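Local coordinates for protein alpha-1,2-mannosidase (Bacteroides thetaiotaomicron, PDB 2WW2) that probably hydrolyses alpha-1,2-linked mannosides with inversion of the anomeric configuration, as a calcium-dependent glycoside hydrolase of family 92, at residues Y312-Y326 with R352-S364. Residues are numbered along the deposited sequence; the frame is centred on the assembly and turned at random.
Sequences YYSPYDGNVHDGYMY and RVTQSIINAYNES
Glu363, in the last turn of helix 347-364, pushes its carboxylate into the beta hairpin of strands 310-313 and 320-322 and is gripped there by two hydroxyls. Tyr312 OH donates to Glu363 OE2 over a very short 2.5 Å, while Ser314 OG donates to OE1 at 2.6 Å, arriving 43° out of the carboxylate plane. The imidazole of His321 lies almost parallel to the carboxylate, with OE2 over the ring centre. A bend at chi2 (149°) brings the acid between the two hydroxyls and against this ring; glutamate suits the place because each oxygen can accept from a separate hydroxyl. One turn back, Asn359 ND2 donates to Tyr324 O at 2.8 Å; the acceptor lies in its amide plane, and ND2 also donates to a water held by Tyr324 N. Nearly three turns before Glu363, Arg352 NE gives Tyr326 OH a nearly straight bond (171°), and a further water joins that hydroxyl to Arg352 NH2.

Much of the remaining packing is CH-pi, tyrosine offering an aromatic face to aliphatic groups while its hydroxyl can hydrogen-bond. Arg352 CD lies over the centre of Tyr324 and Val353 CG2 over that of Tyr326, whereas small Ala360 sets CB toward the rim of Tyr316. Ser356 CB packs on the Met325 backbone.

Further out, Ser314 OG accepts from the backbone N of Tyr316 and Asp317, an ST turn and ST motif that set its hydroxyl for Glu363. His375 meets Tyr316 edge-to-face. Two hydroxyl donors would probably stabilise Glu363 as the carboxylate, though nearby Asp317 would probably work the other way; the paired bonds pin the helix end to the hairpin.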
loop_
_atom_site.group_PDB
_atom_site.type_symbol
_atom_site.label_atom_id
_atom_site.label_comp_id
_atom_site.label_asym_id
_atom_site.label_seq_id
_atom_site.Cartn_x
_atom_site.Cartn_y
_atom_site.Cartn_z
ATOM N N TYR A 312 31.723 17.264 -38.659
ATOM C CA TYR A 312 31.385 17.384 -37.255
ATOM C C TYR A 312 32.615 17.477 -36.388
ATOM O O TYR A 312 33.672 16.903 -36.690
ATOM C CB TYR A 312 30.487 16.215 -36.792
ATOM C CG TYR A 312 31.130 14.836 -36.917
ATOM C CD1 TYR A 312 31.842 14.284 -35.853
ATOM C CD2 TYR A 312 31.022 14.093 -38.091
ATOM C CE1 TYR A 312 32.442 13.027 -35.962
ATOM C CE2 TYR A 312 31.628 12.820 -38.217
ATOM C CZ TYR A 312 32.332 12.299 -37.139
ATOM O OH TYR A 312 32.935 11.054 -37.221
ATOM N N TYR A 313 32.463 18.232 -35.308
ATOM C CA TYR A 313 33.367 18.174 -34.176
ATOM C C TYR A 313 33.083 16.865 -33.453
ATOM O O TYR A 313 31.945 16.609 -33.058
ATOM C CB TYR A 313 33.076 19.336 -33.218
ATOM C CG TYR A 313 33.809 19.232 -31.880
ATOM C CD1 TYR A 313 35.157 19.558 -31.782
ATOM C CD2 TYR A 313 33.140 18.843 -30.718
ATOM C CE1 TYR A 313 35.833 19.494 -30.558
ATOM C CE2 TYR A 313 33.810 18.765 -29.488
ATOM C CZ TYR A 313 35.153 19.086 -29.417
ATOM O OH TYR A 313 35.816 19.026 -28.204
ATOM N N SER A 314 34.098 16.029 -33.268
ATOM C CA SER A 314 33.870 14.788 -32.548
ATOM C C SER A 314 33.890 15.001 -31.042
ATOM O O SER A 314 34.907 15.457 -30.497
ATOM C CB SER A 314 34.950 13.760 -32.899
ATOM O OG SER A 314 34.796 12.627 -32.063
ATOM N N PRO A 315 32.785 14.645 -30.348
ATOM C CA PRO A 315 32.856 14.777 -28.902
ATOM C C PRO A 315 33.575 13.582 -28.298
ATOM O O PRO A 315 33.631 13.480 -27.073
ATOM C CB PRO A 315 31.380 14.800 -28.464
ATOM C CG PRO A 315 30.681 13.946 -29.496
ATOM C CD PRO A 315 31.471 14.145 -30.803
ATOM N N TYR A 316 34.111 12.693 -29.145
ATOM C CA TYR A 316 34.898 11.552 -28.676
ATOM C C TYR A 316 36.408 11.771 -28.764
ATOM O O TYR A 316 37.141 11.336 -27.871
ATOM C CB TYR A 316 34.493 10.243 -29.385
ATOM C CG TYR A 316 33.033 9.905 -29.117
ATOM C CD1 TYR A 316 32.656 9.268 -27.940
ATOM C CD2 TYR A 316 32.035 10.288 -30.010
ATOM C CE1 TYR A 316 31.331 9.003 -27.668
ATOM C CE2 TYR A 316 30.710 10.012 -29.751
ATOM C CZ TYR A 316 30.370 9.367 -28.578
ATOM O OH TYR A 316 29.062 9.095 -28.292
ATOM N N ASP A 317 36.879 12.445 -29.812
ATOM C CA ASP A 317 38.322 12.682 -29.942
ATOM C C ASP A 317 38.681 14.161 -30.131
ATOM O O ASP A 317 39.854 14.511 -30.206
ATOM C CB ASP A 317 38.971 11.780 -31.012
ATOM C CG ASP A 317 38.603 12.161 -32.444
ATOM O OD1 ASP A 317 37.968 13.212 -32.699
ATOM O OD2 ASP A 317 38.971 11.388 -33.345
ATOM N N GLY A 318 37.668 15.028 -30.207
ATOM C CA GLY A 318 37.920 16.470 -30.287
ATOM C C GLY A 318 38.443 17.018 -31.614
ATOM O O GLY A 318 38.721 18.217 -31.732
ATOM N N ASN A 319 38.591 16.147 -32.606
ATOM C CA ASN A 319 38.947 16.570 -33.956
ATOM C C ASN A 319 37.710 16.765 -34.831
ATOM O O ASN A 319 36.621 16.313 -34.474
ATOM C CB ASN A 319 39.891 15.542 -34.567
ATOM C CG ASN A 319 41.208 15.476 -33.830
ATOM O OD1 ASN A 319 41.742 14.401 -33.573
ATOM N ND2 ASN A 319 41.731 16.628 -33.470
ATOM N N VAL A 320 37.872 17.453 -35.961
ATOM C CA VAL A 320 36.779 17.640 -36.916
ATOM C C VAL A 320 36.876 16.522 -37.954
ATOM O O VAL A 320 37.981 16.189 -38.407
ATOM C CB VAL A 320 36.869 19.019 -37.609
ATOM C CG1 VAL A 320 35.734 19.208 -38.634
ATOM C CG2 VAL A 320 36.853 20.125 -36.566
ATOM N N HIS A 321 35.741 15.926 -38.309
ATOM C CA HIS A 321 35.727 14.807 -39.250
ATOM C C HIS A 321 34.726 15.074 -40.368
ATOM O O HIS A 321 33.808 15.858 -40.199
ATOM C CB HIS A 321 35.277 13.523 -38.549
ATOM C CG HIS A 321 36.224 13.015 -37.510
ATOM N ND1 HIS A 321 36.245 13.503 -36.222
ATOM C CD2 HIS A 321 37.138 12.019 -37.550
ATOM C CE1 HIS A 321 37.158 12.854 -35.517
ATOM N NE2 HIS A 321 37.716 11.947 -36.302
ATOM N N ASP A 322 34.881 14.374 -41.484
ATOM C CA ASP A 322 33.858 14.355 -42.523
ATOM C C ASP A 322 32.814 13.319 -42.158
ATOM O O ASP A 322 33.149 12.235 -41.683
ATOM C CB ASP A 322 34.471 13.970 -43.886
ATOM C CG ASP A 322 35.464 14.985 -44.383
ATOM O OD1 ASP A 322 35.201 16.191 -44.267
ATOM O OD2 ASP A 322 36.523 14.583 -44.904
ATOM N N GLY A 323 31.543 13.641 -42.373
ATOM C CA GLY A 323 30.509 12.653 -42.202
ATOM C C GLY A 323 29.486 13.059 -41.152
ATOM O O GLY A 323 29.219 14.246 -40.972
ATOM N N TYR A 324 28.933 12.063 -40.469
ATOM C CA TYR A 324 27.801 12.269 -39.565
ATOM C C TYR A 324 28.126 11.855 -38.149
ATOM O O TYR A 324 28.843 10.885 -37.907
ATOM C CB TYR A 324 26.561 11.497 -40.039
ATOM C CG TYR A 324 26.164 11.818 -41.464
ATOM C CD1 TYR A 324 25.684 13.078 -41.796
ATOM C CD2 TYR A 324 26.280 10.865 -42.479
ATOM C CE1 TYR A 324 25.323 13.387 -43.098
ATOM C CE2 TYR A 324 25.919 11.173 -43.792
ATOM C CZ TYR A 324 25.438 12.432 -44.084
ATOM O OH TYR A 324 25.073 12.764 -45.371
ATOM N N MET A 325 27.567 12.606 -37.214
ATOM C CA MET A 325 27.640 12.266 -35.816
ATOM C C MET A 325 26.294 12.662 -35.219
ATOM O O MET A 325 25.677 13.639 -35.672
ATOM C CB MET A 325 28.798 13.019 -35.136
ATOM C CG MET A 325 28.946 12.711 -33.635
ATOM S SD MET A 325 29.076 10.966 -33.209
ATOM C CE MET A 325 30.583 10.480 -34.100
ATOM N N TYR A 326 25.823 11.878 -34.251
ATOM C CA TYR A 326 24.627 12.218 -33.454
ATOM C C TYR A 326 25.009 12.108 -32.002
ATOM O O TYR A 326 25.977 11.429 -31.660
ATOM C CB TYR A 326 23.482 11.205 -33.688
ATOM C CG TYR A 326 22.714 11.443 -34.958
ATOM C CD1 TYR A 326 21.416 11.973 -34.917
ATOM C CD2 TYR A 326 23.288 11.171 -36.204
ATOM C CE1 TYR A 326 20.715 12.213 -36.100
ATOM C CE2 TYR A 326 22.592 11.406 -37.388
ATOM C CZ TYR A 326 21.299 11.914 -37.324
ATOM O OH TYR A 326 20.621 12.154 -38.503
ATOM N N ARG A 352 21.993 7.351 -40.870
ATOM C CA ARG A 352 23.071 8.209 -40.363
ATOM C C ARG A 352 23.427 7.886 -38.900
ATOM O O ARG A 352 24.609 7.942 -38.507
ATOM C CB ARG A 352 22.698 9.693 -40.507
ATOM C CG ARG A 352 22.405 10.117 -41.951
ATOM C CD ARG A 352 22.188 11.625 -42.072
ATOM N NE ARG A 352 20.952 12.057 -41.427
ATOM C CZ ARG A 352 19.837 12.368 -42.088
ATOM N NH1 ARG A 352 19.805 12.275 -43.412
ATOM N NH2 ARG A 352 18.751 12.759 -41.430
ATOM N N VAL A 353 22.413 7.540 -38.104
ATOM C CA VAL A 353 22.635 7.191 -36.696
ATOM C C VAL A 353 23.510 5.956 -36.585
ATOM O O VAL A 353 24.435 5.895 -35.746
ATOM C CB VAL A 353 21.304 6.932 -35.954
ATOM C CG1 VAL A 353 21.568 6.241 -34.606
ATOM C CG2 VAL A 353 20.555 8.250 -35.734
ATOM N N THR A 354 23.240 4.960 -37.426
ATOM C CA THR A 354 24.043 3.727 -37.356
ATOM C C THR A 354 25.487 4.008 -37.751
ATOM O O THR A 354 26.416 3.553 -37.065
ATOM C CB THR A 354 23.450 2.559 -38.193
ATOM O OG1 THR A 354 23.222 3.012 -39.528
ATOM C CG2 THR A 354 22.104 2.095 -37.577
ATOM N N GLN A 355 25.686 4.787 -38.816
ATOM C CA GLN A 355 27.050 5.220 -39.168
ATOM C C GLN A 355 27.742 5.954 -38.012
ATOM O O GLN A 355 28.944 5.782 -37.786
ATOM C CB GLN A 355 27.046 6.188 -40.355
ATOM C CG GLN A 355 26.974 5.598 -41.746
ATOM C CD GLN A 355 26.716 6.698 -42.773
ATOM O OE1 GLN A 355 25.564 6.918 -43.217
ATOM N NE2 GLN A 355 27.768 7.446 -43.102
ATOM N N SER A 356 27.002 6.799 -37.303
ATOM C CA SER A 356 27.596 7.594 -36.222
ATOM C C SER A 356 28.040 6.745 -35.033
ATOM O O SER A 356 28.996 7.095 -34.335
ATOM C CB SER A 356 26.665 8.720 -35.756
ATOM O OG SER A 356 25.555 8.221 -35.033
ATOM N N ILE A 357 27.360 5.629 -34.805
ATOM C CA ILE A 357 27.748 4.706 -33.740
ATOM C C ILE A 357 29.119 4.118 -34.067
ATOM O O ILE A 357 30.001 4.038 -33.207
ATOM C CB ILE A 357 26.693 3.571 -33.586
ATOM C CG1 ILE A 357 25.437 4.111 -32.898
ATOM C CG2 ILE A 357 27.258 2.376 -32.797
ATOM C CD1 ILE A 357 24.244 3.144 -32.967
ATOM N N ILE A 358 29.300 3.711 -35.318
ATOM C CA ILE A 358 30.601 3.184 -35.756
ATOM C C ILE A 358 31.677 4.286 -35.686
ATOM O O ILE A 358 32.805 4.047 -35.261
ATOM C CB ILE A 358 30.508 2.575 -37.176
ATOM C CG1 ILE A 358 29.507 1.417 -37.168
ATOM C CG2 ILE A 358 31.888 2.079 -37.675
ATOM C CD1 ILE A 358 29.779 0.414 -36.072
ATOM N N ASN A 359 31.327 5.502 -36.092
ATOM C CA ASN A 359 32.273 6.604 -36.010
ATOM C C ASN A 359 32.729 6.810 -34.559
ATOM O O ASN A 359 33.904 7.004 -34.300
ATOM C CB ASN A 359 31.661 7.907 -36.546
ATOM C CG ASN A 359 31.421 7.874 -38.043
ATOM O OD1 ASN A 359 32.007 7.063 -38.758
ATOM N ND2 ASN A 359 30.548 8.758 -38.527
ATOM N N ALA A 360 31.790 6.795 -33.619
ATOM C CA ALA A 360 32.135 6.978 -32.199
ATOM C C ALA A 360 33.069 5.863 -31.767
ATOM O O ALA A 360 34.042 6.092 -31.023
ATOM C CB ALA A 360 30.847 6.983 -31.328
ATOM N N TYR A 361 32.778 4.649 -32.234
ATOM C CA TYR A 361 33.648 3.492 -31.960
ATOM C C TYR A 361 35.056 3.718 -32.524
ATOM O O TYR A 361 36.054 3.449 -31.842
ATOM C CB TYR A 361 33.034 2.200 -32.527
ATOM C CG TYR A 361 33.973 1.009 -32.557
ATOM C CD1 TYR A 361 34.240 0.270 -31.407
ATOM C CD2 TYR A 361 34.584 0.616 -33.745
ATOM C CE1 TYR A 361 35.103 -0.830 -31.448
ATOM C CE2 TYR A 361 35.433 -0.475 -33.794
ATOM C CZ TYR A 361 35.692 -1.188 -32.646
ATOM O OH TYR A 361 36.533 -2.275 -32.719
ATOM N N ASN A 362 35.142 4.225 -33.758
ATOM C CA ASN A 362 36.454 4.471 -34.356
ATOM C C ASN A 362 37.207 5.556 -33.578
ATOM O O ASN A 362 38.414 5.470 -33.381
ATOM C CB ASN A 362 36.332 4.865 -35.839
ATOM C CG ASN A 362 35.935 3.695 -36.721
ATOM O OD1 ASN A 362 36.200 2.545 -36.389
ATOM N ND2 ASN A 362 35.308 3.985 -37.853
ATOM N N GLU A 363 36.473 6.569 -33.130
ATOM C CA GLU A 363 37.072 7.710 -32.448
ATOM C C GLU A 363 37.400 7.473 -30.967
ATOM O O GLU A 363 38.213 8.203 -30.399
ATOM C CB GLU A 363 36.168 8.944 -32.618
ATOM C CG GLU A 363 36.214 9.486 -34.025
ATOM C CD GLU A 363 34.920 10.141 -34.475
ATOM O OE1 GLU A 363 34.180 10.697 -33.634
ATOM O OE2 GLU A 363 34.644 10.110 -35.685
ATOM N N SER A 364 36.787 6.472 -30.339
ATOM C CA SER A 364 36.950 6.287 -28.890
ATOM C C SER A 364 37.316 4.874 -28.438
ATOM O O SER A 364 37.722 4.674 -27.295
ATOM C CB SER A 364 35.665 6.694 -28.155
ATOM O OG SER A 364 34.685 5.687 -28.295
HETATM O O HOH W 1 39.631 9.472 -28.204
HETATM O O HOH W 2 29.817 9.274 -41.446
HETATM O O HOH W 3 18.404 13.503 -38.529
#